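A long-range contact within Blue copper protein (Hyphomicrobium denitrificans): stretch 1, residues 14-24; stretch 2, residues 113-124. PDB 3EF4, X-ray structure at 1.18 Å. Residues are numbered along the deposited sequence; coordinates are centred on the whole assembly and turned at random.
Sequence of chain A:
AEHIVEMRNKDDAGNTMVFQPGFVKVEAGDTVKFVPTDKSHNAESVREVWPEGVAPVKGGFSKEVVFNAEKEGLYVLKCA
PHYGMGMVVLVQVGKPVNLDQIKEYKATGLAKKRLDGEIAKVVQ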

# COMPACT_ATOMS: atom_id res chain seq x y z
N GLY A 14 9.81 15.45 -4.44
CA GLY A 14 10.00 16.13 -3.17
C GLY A 14 9.18 15.53 -2.06
O GLY A 14 9.38 15.95 -0.90
N ASN A 15 8.30 14.56 -2.38
CA ASN A 15 7.45 14.04 -1.30
C ASN A 15 8.26 13.11 -0.39
O ASN A 15 8.95 12.24 -0.93
CB ASN A 15 6.20 13.36 -1.85
CG ASN A 15 5.41 14.21 -2.86
OD1 ASN A 15 4.86 15.26 -2.57
ND2 ASN A 15 5.37 13.68 -4.08
N THR A 16 8.16 13.31 0.92
CA THR A 16 8.88 12.43 1.85
C THR A 16 8.02 11.28 2.43
O THR A 16 6.82 11.35 2.62
CB THR A 16 9.42 13.20 3.05
OG1 THR A 16 8.26 13.78 3.70
CG2 THR A 16 10.41 14.27 2.62
N MET A 17 8.72 10.21 2.76
CA MET A 17 8.24 8.96 3.34
C MET A 17 7.14 8.39 2.44
O MET A 17 5.95 8.42 2.72
CB MET A 17 7.73 9.15 4.75
CG MET A 17 8.69 9.92 5.61
SD MET A 17 10.29 9.09 5.69
CE MET A 17 11.04 10.05 7.01
N VAL A 18 7.60 7.87 1.33
CA VAL A 18 6.69 7.41 0.31
C VAL A 18 6.96 6.00 -0.16
O VAL A 18 8.10 5.55 -0.25
CB VAL A 18 6.72 8.35 -0.93
CG1 VAL A 18 6.36 9.76 -0.53
CG2 VAL A 18 8.08 8.33 -1.58
N PHE A 19 5.86 5.32 -0.49
CA PHE A 19 5.93 4.16 -1.33
C PHE A 19 5.83 4.61 -2.79
O PHE A 19 4.95 5.41 -3.12
CB PHE A 19 4.76 3.22 -1.00
CG PHE A 19 4.86 2.48 0.30
CD1 PHE A 19 5.73 1.44 0.52
CD2 PHE A 19 4.04 2.84 1.35
CE1 PHE A 19 5.77 0.78 1.73
CE2 PHE A 19 4.06 2.18 2.54
CZ PHE A 19 4.94 1.13 2.75
N GLN A 20 6.70 4.12 -3.63
CA GLN A 20 6.72 4.50 -5.03
C GLN A 20 6.57 3.26 -5.91
O GLN A 20 7.49 2.41 -5.91
CB GLN A 20 8.03 5.22 -5.37
CG GLN A 20 8.00 5.75 -6.80
CD GLN A 20 8.83 7.01 -6.95
OE1 GLN A 20 10.02 6.97 -6.58
NE2 GLN A 20 8.30 8.11 -7.50
N PRO A 21 5.47 3.13 -6.63
CA PRO A 21 4.30 4.03 -6.67
C PRO A 21 3.45 3.85 -5.43
O PRO A 21 3.54 2.85 -4.72
CB PRO A 21 3.52 3.56 -7.90
CG PRO A 21 3.89 2.12 -8.07
CD PRO A 21 5.28 1.99 -7.54
N GLY A 22 2.59 4.83 -5.16
CA GLY A 22 1.65 4.79 -4.08
C GLY A 22 0.36 4.04 -4.39
O GLY A 22 -0.39 3.70 -3.48
N PHE A 23 0.12 3.80 -5.67
CA PHE A 23 -1.04 3.03 -6.14
C PHE A 23 -0.50 2.05 -7.17
O PHE A 23 0.27 2.44 -8.05
CB PHE A 23 -2.09 3.94 -6.77
CG PHE A 23 -3.17 3.13 -7.46
CD1 PHE A 23 -4.17 2.57 -6.70
CD2 PHE A 23 -3.18 2.90 -8.82
CE1 PHE A 23 -5.16 1.79 -7.29
CE2 PHE A 23 -4.12 2.10 -9.43
CZ PHE A 23 -5.10 1.52 -8.65
N VAL A 24 -0.91 0.80 -7.08
CA VAL A 24 -0.55 -0.13 -8.16
C VAL A 24 -1.72 -1.08 -8.40
O VAL A 24 -2.33 -1.62 -7.50
CB VAL A 24 0.78 -0.83 -7.97
CG1 VAL A 24 0.71 -1.67 -6.75
CG2 VAL A 24 1.17 -1.76 -9.12
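Stretch 2, residues 113-124: KRLDGEIAKVVQ

The most unusual feature of this contact is a meeting of two acceptors: the carbonyl oxygen of Gly22 lies 2.9 Å from CD of Glu118, in front of the carboxylate carbon rather than opposite a donor. The distances from Gly22 O to Glu118 OE2 and OE1 are 3.1 and 3.3 Å, yet neither pair is a hydrogen bond, since both partners are acceptors. Glycine suits this place, because an ideal CB on Gly22 would point toward stretch 2 and come within 2.7 Å of Glu118 OE2, a clash.

Stretch 2 begins as the last turns of a helix that enters from earlier in the chain. Its 113-118 portion has phi near -65° and psi near -42°, with i to i+4 hydrogen bonds such as Glu118 N to Arg114 O, 3.0 Å. A type I turn from Ile119 to Val122 follows, closed by Val122 N to Ile119 O at 3.1 Å, and the chain then runs extended to the C-terminus. Stretch 1 opens with residues 14-16, turns a corner at Met17, continues as strand through Gln20, bends at the cis peptide before Pro21 and resumes as strand at Phe23. Both stretches advance in the same sense along the contact: Arg114 meets residues 15-18, Glu118 meets Gly22 and Phe23, and residues 121-123 meet Phe23. The backbones come nearest at Phe23 and Glu118, whose CA atoms are 5.4 Å apart.

Arg114 anchors the first end. Its long side chain carries the guanidinium to the corner at Met17, where backbone carbonyls lie near the guanidinium plane, as its in-plane N-H groups require. Arg114 NH1 and NH2 donate to Thr16 O at 2.8 and 3.0 Å, a forked arrangement on one acceptor, and Arg114 NH2 adds a weak bond to Met17 O at 2.9 Å, with an angle of only 117°. Val18 CG1 covers one face of the group, 3.7 Å from Arg114 NH2, an apolar surface where no N-H points. A water accepts from Arg114 NH1 at 3.1 Å and donates to Asn15 OD1 at 2.5 Å, linking two polar side chains.

Phe23 anchors the other end and has the largest area covered in the contact, 113 Å². With chi1 at 171°, its flat, apolar ring reaches beneath the turn. Lys121 CB stands 3.9 Å from the centroid of the Phe23 ring, 22° off the normal, so the aliphatic base of lysine makes a CH-pi contact over the face; Lys121 O also lies over the same face, 3.5 Å from Phe23 CE2. Val122 supplies a branched apolar partner, its CG2 4.0 Å from Phe23 CE1.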

# COMPACT_ATOMS: atom_id res chain seq x y z
N LYS A 113 -4.43 12.30 3.36
CA LYS A 113 -4.14 12.96 2.10
C LYS A 113 -3.61 11.98 1.10
O LYS A 113 -4.08 11.92 -0.04
CB LYS A 113 -3.11 14.08 2.34
CG LYS A 113 -2.72 14.79 1.06
CD LYS A 113 -1.78 15.97 1.35
CE LYS A 113 -1.35 16.50 -0.02
N ARG A 114 -2.63 11.20 1.49
CA ARG A 114 -2.00 10.31 0.52
C ARG A 114 -2.92 9.17 0.12
O ARG A 114 -3.00 8.84 -1.07
CB ARG A 114 -0.69 9.79 1.08
CG ARG A 114 0.28 10.97 1.39
CD ARG A 114 1.50 10.73 0.62
NE ARG A 114 2.51 11.78 0.89
CZ ARG A 114 3.63 11.61 1.59
NH1 ARG A 114 4.45 12.64 1.71
NH2 ARG A 114 4.00 10.47 2.17
N LEU A 115 -3.61 8.57 1.08
CA LEU A 115 -4.54 7.49 0.74
C LEU A 115 -5.66 8.03 -0.14
O LEU A 115 -6.07 7.36 -1.06
CB LEU A 115 -5.07 6.82 2.00
CG LEU A 115 -6.04 5.65 1.76
CD1 LEU A 115 -5.44 4.54 0.91
CD2 LEU A 115 -6.45 5.11 3.13
N ASP A 116 -6.18 9.23 0.12
CA ASP A 116 -7.22 9.75 -0.72
C ASP A 116 -6.73 9.91 -2.15
O ASP A 116 -7.46 9.63 -3.11
CB ASP A 116 -7.73 11.09 -0.19
CG ASP A 116 -8.68 10.96 0.97
OD1 ASP A 116 -8.98 9.84 1.41
OD2 ASP A 116 -9.09 12.05 1.47
N GLY A 117 -5.50 10.37 -2.33
CA GLY A 117 -4.92 10.46 -3.66
C GLY A 117 -4.83 9.11 -4.36
O GLY A 117 -5.05 9.03 -5.57
N GLU A 118 -4.50 8.09 -3.58
CA GLU A 118 -4.40 6.75 -4.14
C GLU A 118 -5.77 6.17 -4.50
O GLU A 118 -5.98 5.55 -5.56
CB GLU A 118 -3.64 5.86 -3.16
CG GLU A 118 -2.22 6.33 -2.95
CD GLU A 118 -1.54 5.76 -1.75
OE1 GLU A 118 -2.11 4.96 -0.98
OE2 GLU A 118 -0.33 6.14 -1.57
N ILE A 119 -6.72 6.37 -3.63
CA ILE A 119 -8.11 5.91 -3.89
C ILE A 119 -8.62 6.52 -5.18
O ILE A 119 -9.37 5.85 -5.92
CB ILE A 119 -9.02 6.24 -2.71
CG1 ILE A 119 -8.68 5.48 -1.44
CG2 ILE A 119 -10.50 6.05 -3.13
CD1 ILE A 119 -9.37 6.01 -0.19
N ALA A 120 -8.29 7.75 -5.48
CA ALA A 120 -8.75 8.41 -6.69
C ALA A 120 -8.19 7.79 -7.97
O ALA A 120 -8.70 8.01 -9.07
CB ALA A 120 -8.43 9.88 -6.66
N LYS A 121 -7.17 6.93 -7.87
CA LYS A 121 -6.58 6.25 -8.97
C LYS A 121 -7.21 4.88 -9.21
O LYS A 121 -6.86 4.21 -10.20
CB LYS A 121 -5.06 6.10 -8.77
CG LYS A 121 -4.38 7.44 -8.75
CD LYS A 121 -2.89 7.34 -8.49
CE LYS A 121 -2.16 8.69 -8.69
N VAL A 122 -8.10 4.46 -8.34
CA VAL A 122 -8.76 3.15 -8.51
C VAL A 122 -9.37 3.00 -9.90
O VAL A 122 -10.00 3.93 -10.40
CB VAL A 122 -9.75 2.91 -7.38
CG1 VAL A 122 -10.71 1.77 -7.65
CG2 VAL A 122 -8.89 2.66 -6.14
N VAL A 123 -9.17 1.82 -10.50
CA VAL A 123 -9.70 1.62 -11.85
C VAL A 123 -11.04 0.95 -11.76
O VAL A 123 -11.05 -0.21 -11.31
CB VAL A 123 -8.72 0.78 -12.67
CG1 VAL A 123 -9.21 0.60 -14.11
CG2 VAL A 123 -7.32 1.40 -12.68
N GLN A 124 -12.09 1.56 -12.16
CA GLN A 124 -13.44 1.01 -12.07
C GLN A 124 -13.98 0.65 -13.45
O GLN A 124 -14.49 -0.47 -13.67
CB GLN A 124 -14.39 2.00 -11.38
CG GLN A 124 -13.99 2.35 -9.93
CD GLN A 124 -15.02 3.23 -9.25
OE1 GLN A 124 -14.74 4.42 -8.98
NE2 GLN A 124 -16.21 2.64 -8.96
OXT GLN A 124 -13.94 1.48 -14.39
O HOH W 1 3.84 14.95 -0.29